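Local coordinates for protein decaprenyl diphosphate synthase (Rhodobacter capsulatus, PDB 3MZV) that probably lengthens farnesyl diphosphate with isopentenyl diphosphate units, using magnesium, to make the long all-trans polyprenyl diphosphate for quinone side chains, at residues Ala161-Tyr172 with Glu242-Val253; Leu222-Ala230 with Met285-Arg295. One frame throughout, in Å; residues are numbered along the deposited sequence.

Interaction 1 (Ala161-Tyr172 with Glu242-Val253)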
loop_
_atom_site.group_PDB
_atom_site.type_symbol
_atom_site.label_atom_id
_atom_site.label_comp_id
_atom_site.label_asym_id
_atom_site.label_seq_id
_atom_site.Cartn_x
_atom_site.Cartn_y
_atom_site.Cartn_z
ATOM N N ALA B 161 2.185 -21.129 -2.936
ATOM C CA ALA B 161 3.082 -22.180 -2.526
ATOM C C ALA B 161 2.530 -23.015 -1.349
ATOM O O ALA B 161 2.982 -24.132 -1.130
ATOM C CB ALA B 161 4.429 -21.574 -2.137
ATOM N N ALA B 162 1.627 -22.454 -0.550
ATOM C CA ALA B 162 1.207 -23.122 0.682
ATOM C C ALA B 162 0.207 -24.201 0.283
ATOM O O ALA B 162 -0.483 -24.075 -0.759
ATOM C CB ALA B 162 0.570 -22.130 1.658
ATOM N N GLN B 163 0.103 -25.240 1.109
ATOM C CA GLN B 163 -0.817 -26.345 0.845
ATOM C C GLN B 163 -0.423 -27.124 -0.356
ATOM O O GLN B 163 -1.169 -27.974 -0.764
ATOM C CB GLN B 163 -2.277 -25.860 0.636
ATOM C CG GLN B 163 -2.783 -24.996 1.779
ATOM C CD GLN B 163 -4.212 -24.479 1.596
ATOM O OE1 GLN B 163 -4.939 -24.880 0.688
ATOM N NE2 GLN B 163 -4.619 -23.622 2.495
ATOM N N ASN B 164 0.762 -26.888 -0.899
ATOM C CA ASN B 164 1.146 -27.407 -2.201
ATOM C C ASN B 164 2.495 -28.146 -2.175
ATOM O O ASN B 164 3.543 -27.515 -2.132
ATOM C CB ASN B 164 1.187 -26.240 -3.177
ATOM C CG ASN B 164 1.511 -26.654 -4.608
ATOM O OD1 ASN B 164 1.897 -27.782 -4.877
ATOM N ND2 ASN B 164 1.384 -25.690 -5.544
ATOM N N LEU B 165 2.442 -29.484 -2.221
ATOM C CA LEU B 165 3.600 -30.332 -2.029
ATOM C C LEU B 165 4.596 -30.322 -3.194
ATOM O O LEU B 165 5.693 -30.886 -3.083
ATOM C CB LEU B 165 3.159 -31.792 -1.728
ATOM C CG LEU B 165 2.317 -32.075 -0.473
ATOM C CD1 LEU B 165 2.030 -33.596 -0.323
ATOM C CD2 LEU B 165 2.963 -31.515 0.795
ATOM N N ALA B 166 4.203 -29.727 -4.325
ATOM C CA ALA B 166 5.091 -29.512 -5.452
ATOM C C ALA B 166 6.084 -28.373 -5.235
ATOM O O ALA B 166 7.070 -28.269 -5.975
ATOM C CB ALA B 166 4.242 -29.228 -6.768
ATOM N N THR B 167 5.851 -27.518 -4.249
ATOM C CA THR B 167 6.809 -26.433 -3.925
ATOM C C THR B 167 8.251 -26.947 -3.724
ATOM O O THR B 167 8.536 -27.818 -2.900
ATOM C CB THR B 167 6.365 -25.650 -2.695
ATOM O OG1 THR B 167 5.041 -25.172 -2.876
ATOM C CG2 THR B 167 7.287 -24.425 -2.387
ATOM N N THR B 168 9.159 -26.365 -4.475
ATOM C CA THR B 168 10.564 -26.753 -4.503
ATOM C C THR B 168 11.368 -25.807 -3.637
ATOM O O THR B 168 10.890 -24.726 -3.294
ATOM C CB THR B 168 11.085 -26.588 -5.924
ATOM O OG1 THR B 168 10.887 -25.214 -6.315
ATOM C CG2 THR B 168 10.349 -27.533 -6.857
ATOM N N GLU B 169 12.606 -26.184 -3.341
ATOM C CA GLU B 169 13.533 -25.273 -2.628
ATOM C C GLU B 169 13.737 -23.943 -3.385
ATOM O O GLU B 169 13.860 -22.899 -2.776
ATOM C CB GLU B 169 14.882 -25.965 -2.380
ATOM C CG GLU B 169 14.786 -27.177 -1.410
ATOM C CD GLU B 169 16.141 -27.673 -0.871
ATOM O OE1 GLU B 169 17.097 -26.890 -0.808
ATOM O OE2 GLU B 169 16.237 -28.851 -0.467
ATOM N N ASP B 170 13.769 -23.993 -4.712
ATOM C CA ASP B 170 13.930 -22.797 -5.533
ATOM C C ASP B 170 12.749 -21.853 -5.319
ATOM O O ASP B 170 12.942 -20.656 -5.116
ATOM C CB ASP B 170 14.072 -23.172 -7.025
ATOM C CG ASP B 170 15.486 -23.764 -7.379
ATOM O OD1 ASP B 170 16.366 -23.908 -6.489
ATOM O OD2 ASP B 170 15.711 -24.124 -8.553
ATOM N N ILE B 171 11.530 -22.395 -5.290
ATOM C CA ILE B 171 10.337 -21.576 -5.028
ATOM C C ILE B 171 10.375 -20.985 -3.652
ATOM O O ILE B 171 10.047 -19.797 -3.464
ATOM C CB ILE B 171 9.026 -22.360 -5.296
ATOM C CG1 ILE B 171 8.947 -22.636 -6.792
ATOM C CG2 ILE B 171 7.775 -21.605 -4.766
ATOM C CD1 ILE B 171 7.896 -23.651 -7.239
ATOM N N TYR B 172 10.780 -21.801 -2.666
ATOM C CA TYR B 172 10.878 -21.334 -1.302
ATOM C C TYR B 172 11.857 -20.161 -1.200
ATOM O O TYR B 172 11.569 -19.207 -0.486
ATOM C CB TYR B 172 11.270 -22.470 -0.345
ATOM C CG TYR B 172 11.721 -22.032 1.047
ATOM C CD1 TYR B 172 10.818 -21.625 1.982
ATOM C CD2 TYR B 172 13.073 -22.023 1.390
ATOM C CE1 TYR B 172 11.209 -21.229 3.233
ATOM C CE2 TYR B 172 13.495 -21.639 2.683
ATOM C CZ TYR B 172 12.565 -21.224 3.580
ATOM O OH TYR B 172 12.949 -20.816 4.871
ATOM N N GLU B 242 -0.523 -23.198 9.310
ATOM C CA GLU B 242 -0.851 -22.486 8.089
ATOM C C GLU B 242 -0.464 -23.231 6.824
ATOM O O GLU B 242 -0.681 -22.741 5.711
ATOM C CB GLU B 242 -0.190 -21.110 8.087
ATOM C CG GLU B 242 -0.490 -20.345 9.336
ATOM C CD GLU B 242 -0.800 -18.926 9.042
ATOM O OE1 GLU B 242 0.121 -18.248 8.504
ATOM O OE2 GLU B 242 -1.965 -18.510 9.335
ATOM N N ARG B 243 0.130 -24.421 6.994
ATOM C CA ARG B 243 0.422 -25.300 5.881
ATOM C C ARG B 243 1.374 -24.669 4.891
ATOM O O ARG B 243 1.331 -24.950 3.679
ATOM C CB ARG B 243 -0.864 -25.805 5.246
ATOM C CG ARG B 243 -1.761 -26.455 6.299
ATOM C CD ARG B 243 -3.246 -26.307 6.033
ATOM N NE ARG B 243 -3.633 -26.916 4.763
ATOM C CZ ARG B 243 -4.851 -26.842 4.240
ATOM N NH1 ARG B 243 -5.099 -27.423 3.076
ATOM N NH2 ARG B 243 -5.813 -26.182 4.875
ATOM N N LYS B 244 2.278 -23.843 5.415
ATOM C CA LYS B 244 3.316 -23.235 4.585
ATOM C C LYS B 244 4.363 -24.257 4.171
ATOM O O LYS B 244 4.719 -25.130 4.943
ATOM C CB LYS B 244 3.986 -22.038 5.297
ATOM C CG LYS B 244 3.063 -20.839 5.426
ATOM C CD LYS B 244 3.707 -19.661 6.180
ATOM C CE LYS B 244 2.676 -18.492 6.273
ATOM N NZ LYS B 244 3.239 -17.294 6.984
ATOM N N LEU B 245 4.834 -24.159 2.930
ATOM C CA LEU B 245 5.925 -25.012 2.455
ATOM C C LEU B 245 7.240 -24.268 2.695
ATOM O O LEU B 245 7.649 -23.424 1.865
ATOM C CB LEU B 245 5.753 -25.389 0.986
ATOM C CG LEU B 245 4.899 -26.648 0.778
ATOM C CD1 LEU B 245 5.658 -27.890 1.356
ATOM C CD2 LEU B 245 3.505 -26.518 1.407
ATOM N N THR B 246 7.841 -24.539 3.871
ATOM C CA THR B 246 9.157 -23.997 4.220
ATOM C C THR B 246 10.209 -25.089 4.119
ATOM O O THR B 246 9.865 -26.272 4.119
ATOM C CB THR B 246 9.127 -23.359 5.635
ATOM O OG1 THR B 246 8.821 -24.321 6.636
ATOM C CG2 THR B 246 8.086 -22.185 5.697
ATOM N N MET B 247 11.474 -24.693 4.104
ATOM C CA MET B 247 12.581 -25.618 3.881
ATOM C C MET B 247 12.483 -26.970 4.639
ATOM O O MET B 247 12.669 -28.006 4.014
ATOM C CB MET B 247 13.940 -24.940 4.126
ATOM C CG MET B 247 15.092 -25.674 3.610
ATOM S SD MET B 247 16.730 -24.767 3.730
ATOM C CE MET B 247 16.759 -24.086 2.032
ATOM N N PRO B 248 12.223 -26.963 5.964
ATOM C CA PRO B 248 12.286 -28.249 6.692
ATOM C C PRO B 248 11.172 -29.195 6.224
ATOM O O PRO B 248 11.320 -30.407 6.239
ATOM C CB PRO B 248 12.053 -27.855 8.144
ATOM C CG PRO B 248 12.005 -26.383 8.155
ATOM C CD PRO B 248 12.066 -25.818 6.873
ATOM N N VAL B 249 10.043 -28.630 5.793
ATOM C CA VAL B 249 8.977 -29.450 5.214
ATOM C C VAL B 249 9.323 -29.898 3.837
ATOM O O VAL B 249 9.198 -31.066 3.531
ATOM C CB VAL B 249 7.625 -28.724 5.179
ATOM C CG1 VAL B 249 6.509 -29.623 4.550
ATOM C CG2 VAL B 249 7.242 -28.243 6.575
ATOM N N ILE B 250 9.720 -28.960 2.962
ATOM C CA ILE B 250 10.056 -29.312 1.565
ATOM C C ILE B 250 11.094 -30.462 1.509
ATOM O O ILE B 250 10.969 -31.405 0.733
ATOM C CB ILE B 250 10.628 -28.078 0.840
ATOM C CG1 ILE B 250 9.544 -27.026 0.675
ATOM C CG2 ILE B 250 11.258 -28.470 -0.495
ATOM C CD1 ILE B 250 10.147 -25.595 0.361
ATOM N N LYS B 251 12.138 -30.335 2.312
ATOM C CA LYS B 251 13.200 -31.352 2.332
ATOM C C LYS B 251 12.668 -32.709 2.813
ATOM O O LYS B 251 13.063 -33.726 2.300
ATOM C CB LYS B 251 14.355 -30.916 3.215
ATOM C CG LYS B 251 15.237 -29.845 2.598
ATOM C CD LYS B 251 16.419 -29.524 3.498
ATOM C CE LYS B 251 17.348 -28.434 2.921
ATOM N NZ LYS B 251 18.032 -28.895 1.685
ATOM N N ALA B 252 11.752 -32.731 3.774
ATOM C CA ALA B 252 11.224 -34.011 4.284
ATOM C C ALA B 252 10.278 -34.615 3.218
ATOM O O ALA B 252 10.293 -35.822 2.973
ATOM C CB ALA B 252 10.531 -33.794 5.645
ATOM N N VAL B 253 9.485 -33.781 2.556
ATOM C CA VAL B 253 8.564 -34.240 1.546
ATOM C C VAL B 253 9.321 -34.870 0.375
ATOM O O VAL B 253 8.919 -35.905 -0.124
ATOM C CB VAL B 253 7.639 -33.135 1.033
ATOM C CG1 VAL B 253 6.847 -33.576 -0.274
ATOM C CG2 VAL B 253 6.662 -32.712 2.147
HETATM O O HOH W 1 -3.230 -22.563 4.290
#

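Interaction 2 (Leu222-Ala230 with Met285-Arg295)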
loop_
_atom_site.group_PDB
_atom_site.type_symbol
_atom_site.label_atom_id
_atom_site.label_comp_id
_atom_site.label_asym_id
_atom_site.label_seq_id
_atom_site.Cartn_x
_atom_site.Cartn_y
_atom_site.Cartn_z
ATOM N N LEU B 222 13.259 -22.281 10.776
ATOM C CA LEU B 222 13.839 -23.376 11.529
ATOM C C LEU B 222 13.312 -23.406 12.971
ATOM O O LEU B 222 12.862 -24.441 13.488
ATOM C CB LEU B 222 15.366 -23.259 11.491
ATOM C CG LEU B 222 16.161 -24.255 12.364
ATOM C CD1 LEU B 222 15.743 -25.721 12.221
ATOM C CD2 LEU B 222 17.647 -24.098 12.081
ATOM N N LEU B 223 13.333 -22.237 13.598
ATOM C CA LEU B 223 12.911 -22.127 14.977
ATOM C C LEU B 223 11.408 -22.426 15.104
ATOM O O LEU B 223 10.949 -22.910 16.136
ATOM C CB LEU B 223 13.245 -20.743 15.511
ATOM C CG LEU B 223 14.715 -20.361 15.732
ATOM C CD1 LEU B 223 14.788 -18.844 16.051
ATOM C CD2 LEU B 223 15.414 -21.174 16.830
ATOM N N ASP B 224 10.658 -22.201 14.037
ATOM C CA ASP B 224 9.228 -22.505 14.056
ATOM C C ASP B 224 8.933 -24.009 14.282
ATOM O O ASP B 224 7.867 -24.353 14.802
ATOM C CB ASP B 224 8.582 -22.076 12.781
ATOM C CG ASP B 224 7.153 -21.582 12.996
ATOM O OD1 ASP B 224 7.029 -20.491 13.587
ATOM O OD2 ASP B 224 6.193 -22.294 12.617
ATOM N N TYR B 225 9.867 -24.876 13.894
ATOM C CA TYR B 225 9.763 -26.342 14.123
ATOM C C TYR B 225 10.672 -26.885 15.217
ATOM O O TYR B 225 11.022 -28.086 15.248
ATOM C CB TYR B 225 9.994 -27.087 12.819
ATOM C CG TYR B 225 8.845 -27.012 11.878
ATOM C CD1 TYR B 225 7.767 -27.862 12.027
ATOM C CD2 TYR B 225 8.832 -26.113 10.798
ATOM C CE1 TYR B 225 6.704 -27.829 11.134
ATOM C CE2 TYR B 225 7.768 -26.061 9.933
ATOM C CZ TYR B 225 6.698 -26.922 10.112
ATOM O OH TYR B 225 5.643 -26.904 9.253
ATOM N N GLY B 226 11.009 -26.018 16.156
ATOM C CA GLY B 226 11.788 -26.397 17.336
ATOM C C GLY B 226 13.306 -26.454 17.146
ATOM O O GLY B 226 14.002 -27.034 17.974
ATOM N N GLY B 227 13.831 -25.882 16.060
ATOM C CA GLY B 227 15.273 -25.884 15.831
ATOM C C GLY B 227 15.840 -27.273 15.531
ATOM O O GLY B 227 15.087 -28.236 15.353
ATOM N N LYS B 228 17.166 -27.363 15.481
ATOM C CA LYS B 228 17.870 -28.616 15.192
ATOM C C LYS B 228 17.350 -29.781 16.039
ATOM O O LYS B 228 17.159 -30.889 15.540
ATOM C CB LYS B 228 19.383 -28.437 15.410
ATOM C CG LYS B 228 20.247 -29.684 15.171
ATOM C CD LYS B 228 21.166 -29.958 16.379
ATOM C CE LYS B 228 22.341 -30.908 16.057
ATOM N NZ LYS B 228 23.421 -30.208 15.261
ATOM N N SER B 229 17.117 -29.535 17.319
ATOM C CA SER B 229 16.718 -30.596 18.242
ATOM C C SER B 229 15.249 -31.021 18.085
ATOM O O SER B 229 14.828 -31.998 18.687
ATOM C CB SER B 229 16.975 -30.135 19.676
ATOM O OG SER B 229 16.513 -28.790 19.832
ATOM N N ALA B 230 14.474 -30.278 17.293
ATOM C CA ALA B 230 13.052 -30.566 17.078
ATOM C C ALA B 230 12.299 -30.555 18.411
ATOM O O ALA B 230 11.591 -31.509 18.725
ATOM C CB ALA B 230 12.875 -31.931 16.354
ATOM N N MET B 285 11.043 -34.989 10.089
ATOM C CA MET B 285 12.101 -34.069 9.818
ATOM C C MET B 285 13.426 -34.554 10.408
ATOM O O MET B 285 14.447 -34.566 9.699
ATOM C CB MET B 285 11.732 -32.665 10.316
ATOM C CG MET B 285 10.572 -32.065 9.636
ATOM S SD MET B 285 10.094 -30.389 10.386
ATOM C CE MET B 285 8.946 -29.996 9.097
ATOM N N THR B 286 13.392 -34.982 11.667
ATOM C CA THR B 286 14.557 -35.453 12.372
ATOM C C THR B 286 15.134 -36.730 11.723
ATOM O O THR B 286 16.322 -36.808 11.449
ATOM C CB THR B 286 14.253 -35.704 13.871
ATOM O OG1 THR B 286 13.943 -34.449 14.485
ATOM C CG2 THR B 286 15.479 -36.287 14.585
ATOM N N LYS B 287 14.271 -37.683 11.422
ATOM C CA LYS B 287 14.676 -38.916 10.695
ATOM C C LYS B 287 15.435 -38.606 9.422
ATOM O O LYS B 287 16.467 -39.210 9.165
ATOM C CB LYS B 287 13.402 -39.737 10.391
ATOM C CG LYS B 287 13.492 -40.948 9.431
ATOM C CD LYS B 287 12.056 -41.507 9.247
ATOM C CE LYS B 287 12.046 -42.861 8.587
ATOM N NZ LYS B 287 11.714 -42.720 7.169
ATOM N N HIS B 288 14.940 -37.635 8.645
ATOM C CA HIS B 288 15.528 -37.233 7.362
ATOM C C HIS B 288 16.620 -36.142 7.401
ATOM O O HIS B 288 17.148 -35.759 6.367
ATOM C CB HIS B 288 14.407 -36.810 6.415
ATOM C CG HIS B 288 13.544 -37.937 5.987
ATOM N ND1 HIS B 288 14.063 -39.083 5.406
ATOM C CD2 HIS B 288 12.197 -38.102 6.027
ATOM C CE1 HIS B 288 13.069 -39.904 5.117
ATOM N NE2 HIS B 288 11.928 -39.331 5.475
ATOM N N GLY B 289 16.970 -35.693 8.603
ATOM C CA GLY B 289 17.994 -34.737 8.802
ATOM C C GLY B 289 17.655 -33.332 8.299
ATOM O O GLY B 289 18.539 -32.534 8.083
ATOM N N THR B 290 16.374 -33.026 8.139
ATOM C CA THR B 290 15.995 -31.781 7.479
ATOM C C THR B 290 16.057 -30.504 8.346
ATOM O O THR B 290 16.140 -29.400 7.813
ATOM C CB THR B 290 14.622 -31.853 6.802
ATOM O OG1 THR B 290 13.581 -31.690 7.753
ATOM C CG2 THR B 290 14.437 -33.150 6.047
ATOM N N LEU B 291 16.008 -30.661 9.645
ATOM C CA LEU B 291 16.179 -29.512 10.560
ATOM C C LEU B 291 17.666 -29.115 10.609
ATOM O O LEU B 291 18.011 -27.958 10.462
ATOM C CB LEU B 291 15.584 -29.844 11.919
ATOM C CG LEU B 291 14.039 -29.939 11.843
ATOM C CD1 LEU B 291 13.511 -30.528 13.152
ATOM C CD2 LEU B 291 13.428 -28.544 11.575
ATOM N N GLU B 292 18.565 -30.114 10.699
ATOM C CA GLU B 292 19.996 -29.840 10.587
ATOM C C GLU B 292 20.318 -29.282 9.216
ATOM O O GLU B 292 21.091 -28.354 9.081
ATOM C CB GLU B 292 20.812 -31.102 10.887
ATOM C CG GLU B 292 22.348 -30.903 10.794
ATOM C CD GLU B 292 22.891 -29.829 11.746
ATOM O OE1 GLU B 292 22.256 -29.459 12.746
ATOM O OE2 GLU B 292 23.979 -29.339 11.505
ATOM N N ALA B 293 19.679 -29.821 8.173
ATOM C CA ALA B 293 19.926 -29.343 6.838
ATOM C C ALA B 293 19.504 -27.875 6.708
ATOM O O ALA B 293 20.179 -27.085 6.064
ATOM C CB ALA B 293 19.135 -30.244 5.783
ATOM N N THR B 294 18.384 -27.506 7.352
ATOM C CA THR B 294 17.924 -26.109 7.293
ATOM C C THR B 294 18.881 -25.231 8.086
ATOM O O THR B 294 19.168 -24.135 7.668
ATOM C CB THR B 294 16.479 -26.019 7.827
ATOM O OG1 THR B 294 15.650 -26.892 7.046
ATOM C CG2 THR B 294 15.951 -24.576 7.821
ATOM N N ARG B 295 19.370 -25.715 9.220
ATOM C CA ARG B 295 20.389 -25.004 9.994
ATOM C C ARG B 295 21.601 -24.692 9.112
ATOM O O ARG B 295 22.084 -23.562 9.061
ATOM C CB ARG B 295 20.794 -25.801 11.216
ATOM C CG ARG B 295 21.621 -25.017 12.196
ATOM C CD ARG B 295 22.069 -25.897 13.314
ATOM N NE ARG B 295 23.324 -26.563 12.973
ATOM C CZ ARG B 295 24.533 -26.008 13.053
ATOM N NH1 ARG B 295 25.593 -26.727 12.732
ATOM N NH2 ARG B 295 24.711 -24.754 13.476
HETATM O O HOH W 2 16.353 -32.808 14.076
#

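Interaction 1 (Ala161-Tyr172 with Glu242-Val253)
Lys251 NZ donates to Glu169 OE2 at 2.8 Å, a salt bridge that meets the oxygen on its syn side, tilted out of the carboxylate plane. The bend that brings the ammonium there is the last one in the lysine chain, and the glutamate reaches across it at about a right angle. One helical turn along from Glu169, Tyr172 has its CG opposite the backbone N (chi1 166°), which swings the ring over the first turn of helix 247-254, with Met247 N 3.5 Å above the ring plane and over its centre. Tyr172 CB lies 3.4 Å from Ile250 CD1, while Met247 CB packs against Tyr172 CE2. The phenol OH bonds to Asp221, in the second aspartate-rich motif of prenyl synthases; with an alanine here, Asp221 would probably lose that partner and the 246-247 peptide its aromatic cover. Leu245 fills the curl formed by the two consecutive turns of 161-167: its CG lies 3.3 Å from Asn164 O, CD2 touches Ala161 O, and CB meets Thr167 CB. At the other end Gln163 N donates to Arg243 O (2.9 Å, N-H...O 162°). There the glutamine amide stacks over one face of the Arg243 guanidinium, the planes 9° apart and Gln163 CD 3.4 Å from Arg243 NH1. The NE bond to Ile268 O limits how far the guanidinium under the amide can turn. Arg243 leaves the preceding helix 238-241 in a Schellman motif, and Thr168 caps helix 169-194 through its hydroxyl, which accepts from Ile171 N. The contact joins the 162-168 connection and the start of helix 169-194 to the 242-246 linker and helix 247-254, with helix 258-270 behind Leu165, Leu245 and Val253 and helix 290-308 beside Met247 and Lys251.

Interaction 2 (Leu222-Ala230 with Met285-Arg295)
Lys228, Glu292 and Arg295 make the charged part of this contact. Lys228 NZ reaches Glu292 OE1 at 2.9 Å from above the carboxylate plane, and Arg295 NE reaches the same oxygen at 3.1 Å from the opposite face, so one oxygen is shared by two cations that probably stabilise its negative charge. The lysine and glutamate lie side by side, and Arg295 NH2 is bonded in addition to Val332 O. In the aromatic part, Met285, extended beyond CG (chi2 176°), sets its CE 3.8 Å from the centroid of the Tyr225 ring, a CH-pi contact over the face, and its SD at 4.2 Å from that centroid adds a Met-aromatic contact. Tyr225 follows directly on the end of helix 199-224, which carries the last residues of the family's second DDxxD motif and finishes in a Schellman turn with Gly226 as C-prime residue. Apolar packing centres on Leu291. Its CD2 meets Leu222 CD1 at 3.7 Å and also Tyr225 CB, whereas CD1 lies against Ala230 CB at 3.6 Å and near Gly227 O. Leu222 spreads further along helix 290-308: Leu222 CD2 lies 3.6 Å from Arg295 CA, and Leu222 CB rests on Thr294 CG2.

The four segments alternate along the chain, 161-172, 222-230, 242-253 and 285-295, so the two contacts interlock; their centres are 14 Å apart, on the same side of the chain's centre. Helix 247-254 is the seam between them: its Pro248 O probably accepts a hydrogen bond from Thr290 OG1 (3.0 Å), and Val249 packs against both Tyr225 and Met285. Helices 169-194 and 199-224, consecutive in the chain, each bring one end to this region. Together they tie the second aspartate-rich motif, which in relatives coordinates magnesium that holds the allylic diphosphate, into the surrounding helices of this all-alpha isoprenoid synthase fold.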